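Local coordinates for protein bile salt hydrolase/transferase (Clostridium perfringens, PDB 2RLC) that hydrolyses the amide bond of glycine- and taurine-conjugated bile salts, releasing free bile acid and amino acid, and can also conjugate bile acids with amines, at residues V84-S89 against N138-W143; D10-F15 against C282-I287; S272-Y277 against N291-N296; N167-L172 against R230-R235. One frame throughout, in Å; residues are numbered along the deposited sequence.

Contact 1. Residues V84-S89 against N138-W143; sequences VYVSYS and NTTLHW. With CHD (cholic acid), chain D.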
# COMPACT_ATOMS: atom_id res chain seq x y z
N VAL A 84 -10.81 15.21 17.51
CA VAL A 84 -11.65 14.04 17.84
C VAL A 84 -11.35 13.37 19.19
O VAL A 84 -12.25 13.23 20.02
CB VAL A 84 -11.69 12.98 16.68
CG1 VAL A 84 -12.51 11.76 17.08
CG2 VAL A 84 -12.25 13.60 15.41
N TYR A 85 -10.10 12.97 19.40
CA TYR A 85 -9.73 12.19 20.59
C TYR A 85 -9.43 13.05 21.82
O TYR A 85 -9.36 12.52 22.93
CB TYR A 85 -8.55 11.25 20.28
CG TYR A 85 -8.90 10.17 19.28
CD1 TYR A 85 -9.45 8.96 19.69
CD2 TYR A 85 -8.69 10.37 17.91
CE1 TYR A 85 -9.78 7.97 18.77
CE2 TYR A 85 -9.01 9.39 16.99
CZ TYR A 85 -9.55 8.19 17.42
OH TYR A 85 -9.87 7.22 16.49
N VAL A 86 -9.25 14.35 21.61
CA VAL A 86 -9.01 15.28 22.71
C VAL A 86 -10.30 15.59 23.47
O VAL A 86 -11.40 15.48 22.91
CB VAL A 86 -8.33 16.59 22.21
CG1 VAL A 86 -9.36 17.56 21.63
CG2 VAL A 86 -7.53 17.25 23.33
N SER A 87 -10.17 15.94 24.75
CA SER A 87 -11.31 16.36 25.56
C SER A 87 -10.86 17.23 26.74
O SER A 87 -10.29 16.72 27.71
CB SER A 87 -12.10 15.16 26.07
OG SER A 87 -13.23 15.57 26.82
N TYR A 88 -11.13 18.52 26.64
CA TYR A 88 -10.81 19.46 27.71
C TYR A 88 -12.01 19.65 28.63
O TYR A 88 -13.16 19.53 28.20
CB TYR A 88 -10.41 20.82 27.14
CG TYR A 88 -9.34 20.78 26.07
CD1 TYR A 88 -8.05 20.34 26.36
CD2 TYR A 88 -9.61 21.21 24.77
CE1 TYR A 88 -7.05 20.31 25.39
CE2 TYR A 88 -8.62 21.19 23.79
CZ TYR A 88 -7.35 20.74 24.11
OH TYR A 88 -6.37 20.71 23.14
N SER A 89 -11.73 19.96 29.90
CA SER A 89 -12.78 20.33 30.84
C SER A 89 -13.33 21.71 30.50
O SER A 89 -12.60 22.56 29.98
CB SER A 89 -12.26 20.29 32.28
OG SER A 89 -11.31 21.32 32.51
N ASN A 138 -10.86 27.17 21.49
CA ASN A 138 -9.45 26.78 21.41
C ASN A 138 -9.23 25.68 20.38
O ASN A 138 -10.13 24.89 20.10
CB ASN A 138 -8.95 26.29 22.77
CG ASN A 138 -8.78 27.42 23.78
OD1 ASN A 138 -9.37 27.38 24.86
ND2 ASN A 138 -7.98 28.42 23.42
N THR A 139 -8.03 25.66 19.81
CA THR A 139 -7.62 24.60 18.89
C THR A 139 -7.46 23.28 19.65
O THR A 139 -6.96 23.26 20.78
CB THR A 139 -6.29 24.95 18.18
OG1 THR A 139 -6.30 26.33 17.78
CG2 THR A 139 -6.07 24.07 16.95
N THR A 140 -7.90 22.19 19.03
CA THR A 140 -7.70 20.85 19.57
C THR A 140 -6.22 20.48 19.45
O THR A 140 -5.68 20.43 18.35
CB THR A 140 -8.57 19.80 18.82
OG1 THR A 140 -8.25 19.82 17.42
CG2 THR A 140 -10.05 20.09 19.02
N LEU A 141 -5.58 20.25 20.59
CA LEU A 141 -4.12 20.09 20.63
C LEU A 141 -3.62 18.93 21.49
O LEU A 141 -4.28 18.50 22.44
CB LEU A 141 -3.46 21.37 21.15
CG LEU A 141 -3.58 22.68 20.36
CD1 LEU A 141 -3.04 23.82 21.20
CD2 LEU A 141 -2.85 22.59 19.03
N HIS A 142 -2.45 18.43 21.11
CA HIS A 142 -1.60 17.65 22.00
C HIS A 142 -0.17 18.16 21.85
O HIS A 142 0.16 18.85 20.88
CB HIS A 142 -1.76 16.13 21.77
CG HIS A 142 -1.24 15.63 20.46
ND1 HIS A 142 -1.13 16.43 19.33
CD2 HIS A 142 -0.84 14.39 20.08
CE1 HIS A 142 -0.67 15.70 18.33
NE2 HIS A 142 -0.48 14.47 18.75
N TRP A 143 0.68 17.85 22.82
CA TRP A 143 2.00 18.47 22.90
C TRP A 143 3.13 17.46 22.97
O TRP A 143 2.99 16.39 23.57
CB TRP A 143 2.09 19.42 24.09
CG TRP A 143 1.13 20.58 24.02
CD1 TRP A 143 1.40 21.83 23.57
CD2 TRP A 143 -0.25 20.58 24.42
NE1 TRP A 143 0.27 22.62 23.65
CE2 TRP A 143 -0.75 21.88 24.17
CE3 TRP A 143 -1.10 19.61 24.97
CZ2 TRP A 143 -2.08 22.23 24.45
CZ3 TRP A 143 -2.42 19.96 25.24
CH2 TRP A 143 -2.89 21.27 24.99
C1 CHD D . -6.16 32.66 17.19
C2 CHD D . -7.28 31.87 16.51
C3 CHD D . -8.44 31.62 17.46
O3 CHD D . -9.39 30.76 16.83
C4 CHD D . -7.94 30.95 18.75
C5 CHD D . -6.75 31.66 19.41
C6 CHD D . -6.29 30.85 20.64
C7 CHD D . -5.44 29.61 20.31
O7 CHD D . -6.31 28.55 19.88
C8 CHD D . -4.33 29.88 19.28
C9 CHD D . -4.82 30.69 18.06
C10 CHD D . -5.59 31.98 18.44
C11 CHD D . -3.71 30.90 17.02
C12 CHD D . -3.02 29.59 16.60
O12 CHD D . -3.92 28.80 15.80
C13 CHD D . -2.51 28.79 17.81
C14 CHD D . -3.69 28.58 18.75
C15 CHD D . -3.27 27.50 19.75
C16 CHD D . -2.26 26.67 18.94
C17 CHD D . -2.17 27.32 17.55
C18 CHD D . -1.33 29.53 18.47
C19 CHD D . -4.66 33.02 19.08
C20 CHD D . -0.86 26.96 16.81
C21 CHD D . -0.78 27.54 15.39
C22 CHD D . -0.60 25.45 16.76
C23 CHD D . -1.78 24.65 16.18
O25 CHD D . -2.20 23.25 14.32
C24 CHD D . -1.34 23.67 15.12
O26 CHD D . -0.14 23.31 15.08

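Contact 2. Residues D10-F15 against C282-I287; sequences DGLHLF and CLEKGI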
# COMPACT_ATOMS: atom_id res chain seq x y z
N ASP A 10 27.48 15.70 17.45
CA ASP A 10 28.24 16.38 18.50
C ASP A 10 27.53 16.32 19.85
O ASP A 10 27.91 17.02 20.80
CB ASP A 10 28.52 17.83 18.08
CG ASP A 10 29.34 17.93 16.80
OD1 ASP A 10 30.35 17.21 16.67
OD2 ASP A 10 28.96 18.73 15.92
N GLY A 11 26.51 15.47 19.94
CA GLY A 11 25.80 15.24 21.20
C GLY A 11 24.81 16.33 21.58
O GLY A 11 24.35 16.37 22.72
N LEU A 12 24.50 17.21 20.63
CA LEU A 12 23.52 18.27 20.85
C LEU A 12 22.13 17.78 20.44
O LEU A 12 22.00 16.80 19.70
CB LEU A 12 23.89 19.54 20.07
CG LEU A 12 25.25 20.19 20.35
CD1 LEU A 12 25.37 21.48 19.56
CD2 LEU A 12 25.47 20.44 21.84
N HIS A 13 21.10 18.46 20.92
CA HIS A 13 19.74 17.98 20.75
C HIS A 13 18.86 18.94 19.97
O HIS A 13 18.67 20.10 20.37
CB HIS A 13 19.13 17.62 22.10
CG HIS A 13 19.85 16.50 22.78
ND1 HIS A 13 21.00 16.68 23.51
CD2 HIS A 13 19.60 15.17 22.79
CE1 HIS A 13 21.42 15.51 23.96
NE2 HIS A 13 20.58 14.57 23.54
N LEU A 14 18.35 18.44 18.85
CA LEU A 14 17.45 19.19 17.98
C LEU A 14 16.02 18.78 18.26
O LEU A 14 15.73 17.60 18.45
CB LEU A 14 17.77 18.94 16.51
CG LEU A 14 19.19 19.20 15.98
CD1 LEU A 14 19.28 18.81 14.51
CD2 LEU A 14 19.63 20.65 16.18
N PHE A 15 15.13 19.76 18.29
CA PHE A 15 13.71 19.52 18.48
C PHE A 15 12.92 20.53 17.66
O PHE A 15 13.23 21.72 17.68
CB PHE A 15 13.32 19.59 19.96
CG PHE A 15 11.85 19.49 20.21
CD1 PHE A 15 11.16 18.30 19.96
CD2 PHE A 15 11.14 20.59 20.69
CE1 PHE A 15 9.78 18.22 20.19
CE2 PHE A 15 9.77 20.51 20.92
CZ PHE A 15 9.09 19.32 20.67
N CYS A 282 17.92 24.13 18.36
CA CYS A 282 19.14 23.59 18.95
C CYS A 282 19.09 23.90 20.44
O CYS A 282 19.46 24.99 20.88
CB CYS A 282 20.38 24.20 18.30
SG CYS A 282 21.92 23.50 18.92
N LEU A 283 18.60 22.92 21.20
CA LEU A 283 18.21 23.14 22.59
C LEU A 283 19.33 23.67 23.49
O LEU A 283 19.10 24.59 24.29
CB LEU A 283 17.56 21.88 23.18
CG LEU A 283 16.24 21.43 22.54
CD1 LEU A 283 15.82 20.06 23.05
CD2 LEU A 283 15.11 22.44 22.76
N GLU A 284 20.52 23.10 23.36
CA GLU A 284 21.68 23.52 24.15
C GLU A 284 22.09 24.97 23.90
O GLU A 284 22.46 25.69 24.84
CB GLU A 284 22.89 22.60 23.90
CG GLU A 284 22.83 21.25 24.62
CD GLU A 284 22.06 20.18 23.86
OE1 GLU A 284 21.44 20.49 22.82
OE2 GLU A 284 22.06 19.02 24.32
N LYS A 285 22.00 25.40 22.64
CA LYS A 285 22.54 26.70 22.21
C LYS A 285 21.52 27.84 22.20
O LYS A 285 21.89 29.00 22.00
CB LYS A 285 23.20 26.57 20.83
CG LYS A 285 24.30 25.51 20.73
CD LYS A 285 25.50 25.83 21.60
CE LYS A 285 26.67 24.90 21.30
NZ LYS A 285 27.24 25.15 19.95
N GLY A 286 20.25 27.51 22.40
CA GLY A 286 19.19 28.52 22.41
C GLY A 286 18.96 29.18 21.05
O GLY A 286 18.55 30.34 20.98
N ILE A 287 19.23 28.44 19.98
CA ILE A 287 18.99 28.93 18.63
C ILE A 287 17.72 28.31 18.06
O ILE A 287 17.57 27.09 18.03
CB ILE A 287 20.19 28.66 17.67
CG1 ILE A 287 21.50 29.16 18.29
CG2 ILE A 287 19.95 29.32 16.31
CD1 ILE A 287 22.76 28.57 17.67

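Contact 3. Residues S272-Y277 against N291-N296; sequences SDLTQY and NTYENN. With SO4 (sulfate ion), chain B.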
# COMPACT_ATOMS: atom_id res chain seq x y z
N SER A 272 -5.65 24.72 0.11
CA SER A 272 -4.50 23.82 0.20
C SER A 272 -3.90 23.83 1.60
O SER A 272 -3.50 24.88 2.12
CB SER A 272 -3.43 24.17 -0.84
OG SER A 272 -3.88 23.84 -2.15
N ASP A 273 -3.86 22.65 2.20
CA ASP A 273 -3.16 22.44 3.45
C ASP A 273 -1.70 22.23 3.10
O ASP A 273 -1.36 21.33 2.32
CB ASP A 273 -3.73 21.22 4.16
CG ASP A 273 -3.34 21.15 5.63
OD1 ASP A 273 -2.77 22.12 6.16
OD2 ASP A 273 -3.63 20.11 6.26
N LEU A 274 -0.82 23.07 3.63
CA LEU A 274 0.59 22.93 3.32
C LEU A 274 1.47 23.06 4.55
O LEU A 274 1.02 23.52 5.60
CB LEU A 274 1.02 23.90 2.21
CG LEU A 274 0.76 25.40 2.37
CD1 LEU A 274 1.97 26.06 2.96
CD2 LEU A 274 0.44 26.01 1.02
N THR A 275 2.72 22.63 4.42
CA THR A 275 3.71 22.85 5.46
C THR A 275 4.17 24.29 5.36
O THR A 275 5.00 24.65 4.53
CB THR A 275 4.88 21.85 5.35
OG1 THR A 275 4.37 20.53 5.52
CG2 THR A 275 5.94 22.13 6.42
N GLN A 276 3.57 25.12 6.21
CA GLN A 276 3.81 26.56 6.21
C GLN A 276 5.22 26.89 6.64
O GLN A 276 5.88 27.73 6.03
CB GLN A 276 2.79 27.27 7.10
CG GLN A 276 1.34 27.11 6.64
CD GLN A 276 0.99 27.96 5.43
OE1 GLN A 276 1.82 28.71 4.91
NE2 GLN A 276 -0.25 27.83 4.96
N TYR A 277 5.67 26.23 7.70
CA TYR A 277 7.05 26.36 8.15
C TYR A 277 7.59 25.08 8.78
O TYR A 277 6.83 24.19 9.19
CB TYR A 277 7.23 27.57 9.09
CG TYR A 277 6.69 27.44 10.50
CD1 TYR A 277 7.43 26.81 11.51
CD2 TYR A 277 5.46 27.99 10.84
CE1 TYR A 277 6.94 26.70 12.81
CE2 TYR A 277 4.96 27.89 12.14
CZ TYR A 277 5.70 27.25 13.11
OH TYR A 277 5.20 27.16 14.39
N ASN A 291 12.60 27.59 8.45
CA ASN A 291 12.33 28.07 7.10
C ASN A 291 10.83 28.04 6.84
O ASN A 291 10.06 27.63 7.72
CB ASN A 291 13.14 27.28 6.05
CG ASN A 291 12.73 25.81 5.94
OD1 ASN A 291 11.75 25.37 6.54
ND2 ASN A 291 13.49 25.06 5.14
N THR A 292 10.41 28.49 5.67
CA THR A 292 8.99 28.55 5.35
C THR A 292 8.71 27.97 3.98
O THR A 292 9.63 27.70 3.20
CB THR A 292 8.44 29.99 5.41
OG1 THR A 292 9.04 30.78 4.36
CG2 THR A 292 8.72 30.63 6.77
N TYR A 293 7.43 27.79 3.67
CA TYR A 293 7.02 27.29 2.37
C TYR A 293 7.52 28.21 1.25
O TYR A 293 7.97 27.75 0.19
CB TYR A 293 5.51 27.12 2.30
CG TYR A 293 5.07 26.27 1.15
CD1 TYR A 293 4.84 26.82 -0.11
CD2 TYR A 293 4.89 24.89 1.31
CE1 TYR A 293 4.45 26.04 -1.18
CE2 TYR A 293 4.49 24.10 0.24
CZ TYR A 293 4.27 24.68 -1.00
OH TYR A 293 3.89 23.89 -2.05
N GLU A 294 7.47 29.52 1.50
CA GLU A 294 7.87 30.52 0.52
C GLU A 294 9.40 30.69 0.45
O GLU A 294 9.95 30.89 -0.64
CB GLU A 294 7.19 31.86 0.82
CG GLU A 294 5.68 31.86 0.61
CD GLU A 294 4.89 31.23 1.75
OE1 GLU A 294 5.46 31.00 2.84
OE2 GLU A 294 3.68 30.96 1.55
N ASN A 295 10.06 30.63 1.60
CA ASN A 295 11.51 30.78 1.68
C ASN A 295 12.17 29.61 2.40
O ASN A 295 12.12 29.50 3.63
CB ASN A 295 11.89 32.11 2.36
CG ASN A 295 13.40 32.32 2.47
OD1 ASN A 295 14.19 31.67 1.77
ND2 ASN A 295 13.81 33.24 3.33
N ASN A 296 12.81 28.74 1.62
CA ASN A 296 13.40 27.52 2.16
C ASN A 296 14.75 27.71 2.86
O ASN A 296 15.25 26.77 3.48
CB ASN A 296 13.53 26.45 1.06
CG ASN A 296 14.55 26.82 0.01
OD1 ASN A 296 14.62 27.96 -0.44
ND2 ASN A 296 15.37 25.85 -0.38
S SO4 B . -4.32 27.50 -2.11
O1 SO4 B . -4.62 26.34 -2.94
O2 SO4 B . -5.18 27.46 -0.92
O3 SO4 B . -2.92 27.45 -1.71
O4 SO4 B . -4.58 28.72 -2.86
O HOH W 1 3.98 30.33 5.28
O HOH W 2 1.52 30.36 2.82

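Contact 4. Residues N167-L172 against R230-R235; sequences NNIGVL and RVAFLR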
# COMPACT_ATOMS: atom_id res chain seq x y z
N ASN A 167 8.07 9.17 25.11
CA ASN A 167 8.20 9.05 23.65
C ASN A 167 9.59 8.52 23.27
O ASN A 167 10.57 9.27 23.24
CB ASN A 167 7.91 10.39 22.96
CG ASN A 167 7.86 10.27 21.44
OD1 ASN A 167 8.31 9.28 20.85
ND2 ASN A 167 7.30 11.29 20.79
N ASN A 168 9.65 7.22 22.97
CA ASN A 168 10.89 6.56 22.59
C ASN A 168 11.05 6.45 21.08
O ASN A 168 12.03 5.88 20.59
CB ASN A 168 10.98 5.17 23.23
CG ASN A 168 11.05 5.22 24.74
OD1 ASN A 168 10.28 4.54 25.43
ND2 ASN A 168 11.96 6.03 25.26
N ILE A 169 10.08 7.00 20.35
CA ILE A 169 10.10 6.95 18.89
C ILE A 169 10.76 8.21 18.31
O ILE A 169 11.37 8.16 17.24
CB ILE A 169 8.68 6.75 18.32
CG1 ILE A 169 8.01 5.57 19.01
CG2 ILE A 169 8.73 6.51 16.81
CD1 ILE A 169 6.52 5.71 19.13
N GLY A 170 10.65 9.31 19.05
CA GLY A 170 11.27 10.58 18.68
C GLY A 170 10.41 11.43 17.76
O GLY A 170 10.88 12.44 17.22
N VAL A 171 9.15 11.03 17.59
CA VAL A 171 8.25 11.68 16.64
C VAL A 171 6.82 11.82 17.19
O VAL A 171 6.42 11.13 18.13
CB VAL A 171 8.20 10.96 15.26
CG1 VAL A 171 9.61 10.68 14.73
CG2 VAL A 171 7.40 9.66 15.33
N LEU A 172 6.06 12.73 16.58
CA LEU A 172 4.65 12.88 16.87
C LEU A 172 3.97 13.47 15.65
O LEU A 172 4.57 14.25 14.92
CB LEU A 172 4.43 13.80 18.08
CG LEU A 172 3.02 13.92 18.66
CD1 LEU A 172 2.54 12.61 19.27
CD2 LEU A 172 2.94 15.04 19.69
N ARG A 230 6.40 7.10 8.38
CA ARG A 230 7.52 7.57 7.57
C ARG A 230 8.65 8.20 8.39
O ARG A 230 9.80 7.77 8.28
CB ARG A 230 7.08 8.49 6.43
CG ARG A 230 6.29 7.78 5.34
CD ARG A 230 6.58 8.33 3.93
NE ARG A 230 6.25 9.75 3.77
CZ ARG A 230 5.02 10.24 3.61
NH1 ARG A 230 3.97 9.43 3.62
NH2 ARG A 230 4.84 11.54 3.46
N VAL A 231 8.32 9.19 9.22
CA VAL A 231 9.35 9.87 10.03
C VAL A 231 9.99 8.96 11.07
O VAL A 231 11.18 9.07 11.34
CB VAL A 231 8.87 11.19 10.68
CG1 VAL A 231 8.75 12.29 9.65
CG2 VAL A 231 7.56 11.00 11.46
N ALA A 232 9.19 8.06 11.65
CA ALA A 232 9.69 7.10 12.64
C ALA A 232 10.79 6.23 12.04
O ALA A 232 11.85 6.05 12.64
CB ALA A 232 8.56 6.24 13.18
N PHE A 233 10.56 5.73 10.82
CA PHE A 233 11.52 4.87 10.15
C PHE A 233 12.68 5.62 9.49
O PHE A 233 13.81 5.13 9.50
CB PHE A 233 10.82 3.93 9.17
CG PHE A 233 10.15 2.76 9.84
CD1 PHE A 233 10.87 1.61 10.15
CD2 PHE A 233 8.80 2.82 10.18
CE1 PHE A 233 10.26 0.53 10.79
CE2 PHE A 233 8.18 1.74 10.81
CZ PHE A 233 8.91 0.60 11.12
N LEU A 234 12.42 6.80 8.94
CA LEU A 234 13.49 7.65 8.41
C LEU A 234 14.47 8.06 9.51
O LEU A 234 15.68 8.04 9.31
CB LEU A 234 12.92 8.89 7.71
CG LEU A 234 12.22 8.68 6.37
CD1 LEU A 234 11.51 9.96 5.98
CD2 LEU A 234 13.17 8.24 5.28
N ARG A 235 13.92 8.42 10.68
CA ARG A 235 14.73 8.76 11.85
C ARG A 235 15.55 7.55 12.33
O ARG A 235 16.75 7.67 12.58
CB ARG A 235 13.84 9.28 12.98
CG ARG A 235 14.58 9.67 14.25
CD ARG A 235 13.60 10.01 15.36
NE ARG A 235 14.28 10.49 16.56
CZ ARG A 235 14.71 9.71 17.55
NH1 ARG A 235 14.52 8.39 17.50
NH2 ARG A 235 15.32 10.24 18.59
O HOH W 3 12.56 6.58 15.39

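Contact 1. Residues V84-S89 against N138-W143
Y88 points its phenol, OH first, from the loop 84-89 at the start of the strand that begins at L141, overlapping T140 and L141. Its CG stands anti to the carbonyl carbon (chi1 -51°), which sends the ring toward L141. The OH takes the backbone N-H of L141 at 2.7 Å between L141 N and Y88 OH, bent to 149° at the hydrogen. The amide comes in at the edge of the phenol, near the ring plane, and the same OH sits 3.6 Å from L141 CB and 4.0 Å from W143 CH2. Two residues earlier, V86 packs with both methyls: CG1 meets the CB and CG2 of T140, 3.7 Å from CB, and CG2 lies 3.6 Å from the L141 carbonyl oxygen.

Strand 141-146 belongs to the large antiparallel sheet of this Ntn-hydrolase fold, and the residues leading into it line the bile acid pocket. T139 turns away from the loop 84-89 to the bound cholic acid, where T139 OG1 and the ligand's O7 share a hydrogen bond of 3.1 Å. L141 CD1 meets C16 of the five-membered ring, and CD2 lies 3.7 Å from C23 of the acyl tail. The Y88 side chain also touches I127 and V101.

Contact 2. Residues D10-F15 against C282-I287
E284 carries this contact, and its side chain can be followed outward atom by atom. CB and CG both lie against the CD2 methyl of L12, 3.9 Å from CB to L12 CD2. The chain is bent about CB-CG (chi2 85°), which turns the carboxylate back to H13 so that each oxygen finds a donor. OE1 accepts the backbone amide, 2.8 Å from H13 N, on the syn side but 25° out of the carboxylate plane. OE2 receives the imidazole N-H, 2.7 Å from H13 ND1 and 167° at the hydrogen, through its syn lone pair. Ring and carboxylate are nearly coplanar. The OE2 bond helps fix the ring's rotation, while the OE1 bond holds the main chain. The carboxylate would probably favour a protonated imidazole.

The backbone of H13 is gripped in return: L283 N donates to H13 O at 2.9 Å. Around the polar pair the packing is apolar, with L12 CD1 4.0 Å from C282 SG and L283 CD1 resting on F15 CB. F15 also leans on M144 and S146 of strand 141-146. L14 and C282 form an antiparallel non-hydrogen-bonded pair, joining strand 13-21 to the end of strand 274-282. Past C282 the chain turns through G286 into strand 287-292, with G286 and I287 both facing C282: a G1 beta bulge closing a beta hairpin.

Contact 3. Residues S272-Y277 against N291-N296
Y293 swings its ring onto strand 274-282 because CG stands anti to the backbone N (chi1 -164°), while L274 holds CG between its own N and carbonyl carbon (chi1 55°) and so sends CD1 to meet it. The leucine lies over one face of the ring, offset toward the rim, with L274 CD1 3.6 Å from Y293 CD2, and the two side chains cross at about a right angle. At the ring's edge, in its plane, the carbonyl oxygen of T275 comes within 3.2 Å of Y293 CD2. The phenol's far end has polar partners of its own: Y293 OH bonds to R262 N and to E250 of the third subunit, whose H253 stacks on the ring.

Y293 N donates to Q276 O at 2.8 Å, from 43° above the carbonyl plane. Next to it Y277 and T292 form an antiparallel non-hydrogen-bonded pair, part of the beta hairpin made by strands 274-282 and 287-292 in the six-stranded sheet. T292 OG1 accepts from N295 N at 2.9 Å, an ST motif that helps shape the turn leaving the strand, and is also hydrogen-bonded to N319 O.

Two waters bridge the side chains of Q276 and E294: both lie 2.7 Å from Q276 OE1, and they reach E294 OE1 and E294 OE2 respectively. The other end of the amide, Q276 NE2, donates to I21 O. Y277 touches R17, which binds deoxycholate, and its OH is bonded to D68. S272 N and OG both bond a sulfate, probably from the crystallisation liquor, which R262 also holds.

Contact 4. Residues N167-L172 against R230-R235
N167 OD1 is gripped by two backbone amides of the turn that presents I169 and G170 to helix 224-242. I169 N donates at 2.9 Å to N167 OD1, in the carbonyl plane, and G170 N at 3.0 Å to the same atom, from well above that plane. Together they make an Asx turn and Asx motif. The other half of the amide finishes the loop, N167 ND2 giving its proton to V171 O at 2.8 Å.

Across the contact, R235 leaves the helix with CG anti to its N (chi1 -180°) and runs fully extended to NE, which carries the guanidinium flat over the turn. G170 CA sits over the centre of that plane, 3.6 Å above it, with I169 C on the same group. R235 NE donates to A5 O of the neighbouring strand 3-7.

Beside the arginine the contact is aliphatic. I169 CG2 meets A232 CB at 3.6 Å, and V171 CG2 stands 4.2 Å from the same A232 CB. Helix 178-185 packs on I169 and A232, and I169 also packs on L201 of the fourth subunit. A water donates to both I169 O and A232 O, linking the turn to the helix. The guanidinium can lie flat on the main chain at G170 because no side chain stands in the way there, and with its NE bonded to A5 O, one arginine ties the helix to both the turn and strand 3-7.

How the contacts relate
Contacts 3 and 4 are the buried ones; contacts 1 and 2 are partly buried and lie on opposite sides of the chain's centre. Contacts 2, 3 and 4 reach the six-stranded sheet, and contacts 2 and 3 sit toward opposite ends of strand 274-282. Contact 1 belongs to the other sheet, yet meets contact 4 where H142 NE2 comes 3.5 Å from L172 CG. The chemistry differs: a phenol hydroxyl accepts from a backbone amide in contact 1, a carboxylate pairs with imidazole in contact 2, waters join amide to carboxylate in contact 3, and contact 4 is mostly aliphatic. Only contact 1 touches cholic acid. Contacts 1, 3 and 4 touch the third subunit, contact 2 no other chain.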